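Local coordinates for protein MAU2 chromatid cohesion factor homolog (Saccharomyces cerevisiae, PDB 4XDN) that partners SCC2 in the complex required for loading cohesin onto chromosomes, and so takes part in sister chromatid cohesion, at residues L320-L325 and Y352-K357; T291-G296 and I314-E319. All coordinates share one frame; numbering follows the deposited sequence.

How the contacts relate
Two neighbouring contacts illustrate how one helix can serve several parts of a mostly helical architecture. Helix 317-331 enters both: its first turn lies in contact 2, and the next residues, L320-L325, form one side of contact 1. In chain order contact 2 closes first, bringing the loop after helix 272-291 against the start of helix 317-331; contact 1 then pairs that helix with the following one, 339-360. The two centres are about 14 Å apart, on the same side of the chain's centre, and meet where L320 CD2 packs 3.5 Å from I314 O. Together they join helix 317-331 to helix 339-360 on one side and to the loop that leads from helix 272-291 into strand 297-302 on the other.

Contact 1: L320-L325 and Y352-K357; sequences LKNILL and YSTTQK
N322 of helix 317-331 faces T354 and T355 of helix 339-360 across a helical hairpin, two consecutive helices running in roughly opposite directions within the mostly helical cohesin loading factor fold. The backbones are nearest at N322 and T354, whose CA atoms lie 7.1 Å apart, and a single asparagine makes up nearly all of one side of this small, buried interface, with T354 and T355 on the other. With CG anti to the backbone N (chi1 -167°), the N322 side chain reaches straight across, meeting T354 from the opposite direction and crossing T355 at about a right angle. ND2 donates to T355 OG1 at 3.0 Å in a nearly straight bond, 164° at the hydrogen, and the acceptor sits only 10° out of the amide plane. The same hydroxyl is also bonded to the carbonyl of V351, one turn earlier in its own helix. OD1 looks to T354 instead, meeting it in two ways: directly, as it rests 3.5 Å from the methyl CG2, and through a water that donates to N322 OD1 at 2.8 Å. The ND2 bond to T355 and the water on OD1 together hold the carboxamide in one rotation. T354 has its methyl anti to the backbone N, while its hydroxyl, beside that N, bonds to K350 O. A leucine in place of N322 would probably leave T355 OG1 without its cross-helix donor and the water without one of its acceptors. Other faces of the two helices pack on apolar side chains: L320 and L324 on F282 of helix 272-291, T355 on I382 and L383 of helix 369-398, and I323 also on one from another protein's chain. The water completes its bridge by donating to T354 OG1 at 3.0 Å.

Contact 2: T291-G296 and I314-E319; sequences TNEGKG and IFHYKE
The CA atoms of E293 and H316 lie 5.8 Å apart, where a type II beta turn, N292 to K295, meets the break between helices 312-315 and 317-331. K295 N closes the turn on N292 O, and G294 has a positive phi of 104°, part of a backbone conformation in which any side chain would collide with the carbonyl O of E293. E293 supplies the main side-chain contact. Its chi1 of 179° swings CG away from its own N, and the extended chain beyond lays the side chain across the H316 imidazole: CG sits 3.6 Å from the ring centroid, practically on the ring normal, a CH-pi contact. The carboxylate, tilted 40° from the ring plane, brings OE1 to 3.2 Å from H316 CD2. H316 ND1 is buried with no polar partner in the model. OE1 also comes 4.4 Å from E319 OE2, a like-charge approach that may be eased by the weak, long ion pair of E319 with R375. A water donates to E293 OE2 at 2.9 Å and accepts from K318 N, linking the carboxylate to the first turn of the helix for which H316 is the N-cap residue. The turn thus joins helix 272-291 to strand 297-302; nearby, Y317 meets F282 of helix 272-291 edge-to-face, F315 packs on L252 of helix 250-266, and H316 touches R375 of helix 369-398.

Contact 1: L320-L325 and Y352-K357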
# COMPACT_ATOMS: atom_id res chain seq x y z
N LEU A 320 -4.15 -13.57 6.48
CA LEU A 320 -3.85 -13.68 5.06
C LEU A 320 -5.12 -13.81 4.22
O LEU A 320 -5.28 -13.12 3.22
CB LEU A 320 -2.93 -14.87 4.80
CG LEU A 320 -2.56 -15.14 3.34
CD1 LEU A 320 -1.94 -13.91 2.69
CD2 LEU A 320 -1.61 -16.31 3.25
N LYS A 321 -6.02 -14.70 4.64
CA LYS A 321 -7.28 -14.88 3.94
C LYS A 321 -8.09 -13.58 3.95
O LYS A 321 -8.73 -13.24 2.96
CB LYS A 321 -8.10 -16.01 4.56
CG LYS A 321 -7.62 -17.40 4.19
CD LYS A 321 -8.70 -18.46 4.38
CE LYS A 321 -9.83 -18.33 3.36
NZ LYS A 321 -9.34 -18.40 1.95
N ASN A 322 -8.03 -12.87 5.07
CA ASN A 322 -8.71 -11.59 5.20
C ASN A 322 -8.21 -10.59 4.15
O ASN A 322 -9.00 -9.89 3.53
CB ASN A 322 -8.50 -11.02 6.61
CG ASN A 322 -9.43 -9.86 6.92
OD1 ASN A 322 -10.63 -9.92 6.66
ND2 ASN A 322 -8.87 -8.80 7.48
N ILE A 323 -6.89 -10.55 3.96
CA ILE A 323 -6.28 -9.69 2.95
C ILE A 323 -6.70 -10.13 1.55
O ILE A 323 -7.07 -9.30 0.72
CB ILE A 323 -4.73 -9.71 3.04
CG1 ILE A 323 -4.24 -9.10 4.36
CG2 ILE A 323 -4.10 -8.96 1.86
CD1 ILE A 323 -4.48 -7.60 4.51
N LEU A 324 -6.65 -11.43 1.30
CA LEU A 324 -6.99 -11.97 -0.01
C LEU A 324 -8.44 -11.68 -0.36
O LEU A 324 -8.76 -11.40 -1.52
CB LEU A 324 -6.74 -13.48 -0.05
CG LEU A 324 -7.19 -14.20 -1.32
CD1 LEU A 324 -6.55 -13.60 -2.56
CD2 LEU A 324 -6.88 -15.69 -1.23
N LEU A 325 -9.31 -11.74 0.63
CA LEU A 325 -10.72 -11.48 0.40
C LEU A 325 -10.93 -10.01 0.07
O LEU A 325 -11.79 -9.66 -0.74
CB LEU A 325 -11.55 -11.88 1.62
CG LEU A 325 -13.07 -11.75 1.48
CD1 LEU A 325 -13.58 -12.53 0.28
CD2 LEU A 325 -13.76 -12.22 2.75
N TYR A 352 -14.71 -6.53 6.88
CA TYR A 352 -14.88 -5.56 7.95
C TYR A 352 -15.06 -6.26 9.29
O TYR A 352 -14.32 -5.99 10.24
CB TYR A 352 -16.07 -4.65 7.65
CG TYR A 352 -16.21 -3.48 8.59
CD1 TYR A 352 -16.95 -3.60 9.77
CD2 TYR A 352 -15.62 -2.26 8.31
CE1 TYR A 352 -17.08 -2.53 10.63
CE2 TYR A 352 -15.76 -1.18 9.17
CZ TYR A 352 -16.49 -1.32 10.33
OH TYR A 352 -16.63 -0.26 11.20
N SER A 353 -16.04 -7.16 9.37
CA SER A 353 -16.33 -7.86 10.62
C SER A 353 -15.18 -8.75 11.07
O SER A 353 -14.89 -8.84 12.27
CB SER A 353 -17.60 -8.70 10.48
OG SER A 353 -17.43 -9.74 9.54
N THR A 354 -14.53 -9.42 10.13
CA THR A 354 -13.37 -10.26 10.45
C THR A 354 -12.28 -9.40 11.08
O THR A 354 -11.69 -9.78 12.09
CB THR A 354 -12.80 -10.97 9.20
OG1 THR A 354 -13.76 -11.90 8.70
CG2 THR A 354 -11.51 -11.71 9.53
N THR A 355 -12.03 -8.26 10.46
CA THR A 355 -11.00 -7.33 10.92
C THR A 355 -11.32 -6.83 12.32
O THR A 355 -10.42 -6.71 13.16
CB THR A 355 -10.87 -6.14 9.95
OG1 THR A 355 -10.47 -6.62 8.66
CG2 THR A 355 -9.84 -5.13 10.44
N GLN A 356 -12.59 -6.54 12.59
CA GLN A 356 -13.01 -6.11 13.92
C GLN A 356 -12.65 -7.15 14.97
O GLN A 356 -12.21 -6.81 16.07
CB GLN A 356 -14.51 -5.83 13.95
CG GLN A 356 -14.92 -4.53 13.29
CD GLN A 356 -16.41 -4.28 13.39
OE1 GLN A 356 -17.23 -5.18 13.18
NE2 GLN A 356 -16.78 -3.05 13.73
N LYS A 357 -12.84 -8.42 14.62
CA LYS A 357 -12.54 -9.52 15.54
C LYS A 357 -11.03 -9.69 15.72
O LYS A 357 -10.57 -10.03 16.81
CB LYS A 357 -13.16 -10.83 15.03
CG LYS A 357 -14.65 -10.95 15.31
CD LYS A 357 -15.21 -12.27 14.82
CE LYS A 357 -15.95 -13.02 15.93
NZ LYS A 357 -15.03 -13.54 16.98
O HOH W 1 -12.49 -11.94 5.93

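Contact 2: T291-G296 and I314-E319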
# COMPACT_ATOMS: atom_id res chain seq x y z
N THR A 291 0.78 -23.53 12.70
CA THR A 291 1.72 -24.04 13.70
C THR A 291 2.94 -23.13 13.84
O THR A 291 3.58 -23.09 14.89
CB THR A 291 2.21 -25.47 13.34
OG1 THR A 291 2.81 -25.46 12.04
CG2 THR A 291 1.05 -26.46 13.36
N ASN A 292 3.26 -22.40 12.77
CA ASN A 292 4.41 -21.51 12.76
C ASN A 292 4.03 -20.08 13.17
O ASN A 292 4.89 -19.20 13.25
CB ASN A 292 5.04 -21.50 11.36
CG ASN A 292 6.31 -20.68 11.30
OD1 ASN A 292 6.32 -19.56 10.78
ND2 ASN A 292 7.40 -21.23 11.83
N GLU A 293 2.75 -19.86 13.45
CA GLU A 293 2.26 -18.53 13.78
C GLU A 293 2.97 -17.94 14.99
O GLU A 293 3.01 -18.54 16.06
CB GLU A 293 0.75 -18.57 14.03
CG GLU A 293 0.16 -17.22 14.41
CD GLU A 293 -1.32 -17.10 14.08
OE1 GLU A 293 -1.90 -16.02 14.34
OE2 GLU A 293 -1.91 -18.08 13.57
N GLY A 294 3.55 -16.75 14.80
CA GLY A 294 4.23 -16.03 15.86
C GLY A 294 5.74 -16.10 15.74
O GLY A 294 6.44 -15.13 16.01
N LYS A 295 6.25 -17.26 15.33
CA LYS A 295 7.69 -17.49 15.27
C LYS A 295 8.34 -16.83 14.05
O LYS A 295 9.56 -16.84 13.91
CB LYS A 295 7.98 -18.99 15.26
CG LYS A 295 8.36 -19.56 16.62
CD LYS A 295 9.69 -18.99 17.10
CE LYS A 295 10.35 -19.88 18.15
NZ LYS A 295 9.71 -19.76 19.49
N GLY A 296 7.52 -16.25 13.17
CA GLY A 296 8.03 -15.53 12.02
C GLY A 296 8.74 -16.41 11.02
O GLY A 296 8.61 -17.63 11.05
N ILE A 314 0.47 -11.40 6.44
CA ILE A 314 0.69 -12.35 5.35
C ILE A 314 1.11 -13.72 5.88
O ILE A 314 0.80 -14.74 5.27
CB ILE A 314 1.78 -11.81 4.38
CG1 ILE A 314 1.41 -10.42 3.87
CG2 ILE A 314 2.00 -12.77 3.22
CD1 ILE A 314 0.09 -10.35 3.10
N PHE A 315 1.80 -13.74 7.02
CA PHE A 315 2.35 -14.98 7.57
C PHE A 315 1.34 -15.73 8.44
O PHE A 315 1.49 -16.93 8.67
CB PHE A 315 3.61 -14.68 8.37
CG PHE A 315 4.79 -14.25 7.54
CD1 PHE A 315 4.67 -14.06 6.17
CD2 PHE A 315 6.03 -14.04 8.12
CE1 PHE A 315 5.76 -13.66 5.40
CE2 PHE A 315 7.12 -13.65 7.37
CZ PHE A 315 6.98 -13.46 6.01
N HIS A 316 0.33 -15.02 8.94
CA HIS A 316 -0.73 -15.65 9.72
C HIS A 316 -1.91 -16.02 8.83
O HIS A 316 -2.36 -15.20 8.02
CB HIS A 316 -1.18 -14.72 10.85
CG HIS A 316 -0.10 -14.38 11.83
ND1 HIS A 316 1.22 -14.73 11.63
CD2 HIS A 316 -0.14 -13.71 13.00
CE1 HIS A 316 1.94 -14.30 12.65
NE2 HIS A 316 1.15 -13.67 13.49
N TYR A 317 -2.41 -17.24 8.98
CA TYR A 317 -3.42 -17.78 8.08
C TYR A 317 -4.71 -16.96 8.04
O TYR A 317 -5.21 -16.65 6.96
CB TYR A 317 -3.75 -19.23 8.47
CG TYR A 317 -4.84 -19.84 7.63
CD1 TYR A 317 -4.68 -20.02 6.26
CD2 TYR A 317 -6.04 -20.25 8.20
CE1 TYR A 317 -5.68 -20.59 5.49
CE2 TYR A 317 -7.05 -20.81 7.44
CZ TYR A 317 -6.86 -20.98 6.08
OH TYR A 317 -7.85 -21.54 5.32
N LYS A 318 -5.26 -16.63 9.21
CA LYS A 318 -6.50 -15.86 9.27
C LYS A 318 -6.31 -14.47 8.66
O LYS A 318 -7.16 -14.01 7.89
CB LYS A 318 -6.98 -15.72 10.71
CG LYS A 318 -7.69 -16.96 11.26
CD LYS A 318 -8.76 -16.57 12.27
CE LYS A 318 -9.42 -17.80 12.89
NZ LYS A 318 -8.49 -18.53 13.79
N GLU A 319 -5.21 -13.81 9.01
CA GLU A 319 -4.93 -12.48 8.49
C GLU A 319 -4.76 -12.51 6.98
O GLU A 319 -5.19 -11.59 6.28
CB GLU A 319 -3.67 -11.90 9.14
CG GLU A 319 -3.85 -11.42 10.58
CD GLU A 319 -3.83 -12.55 11.59
OE1 GLU A 319 -4.04 -13.71 11.19
OE2 GLU A 319 -3.60 -12.27 12.78
O HOH W 2 -4.21 -17.50 11.93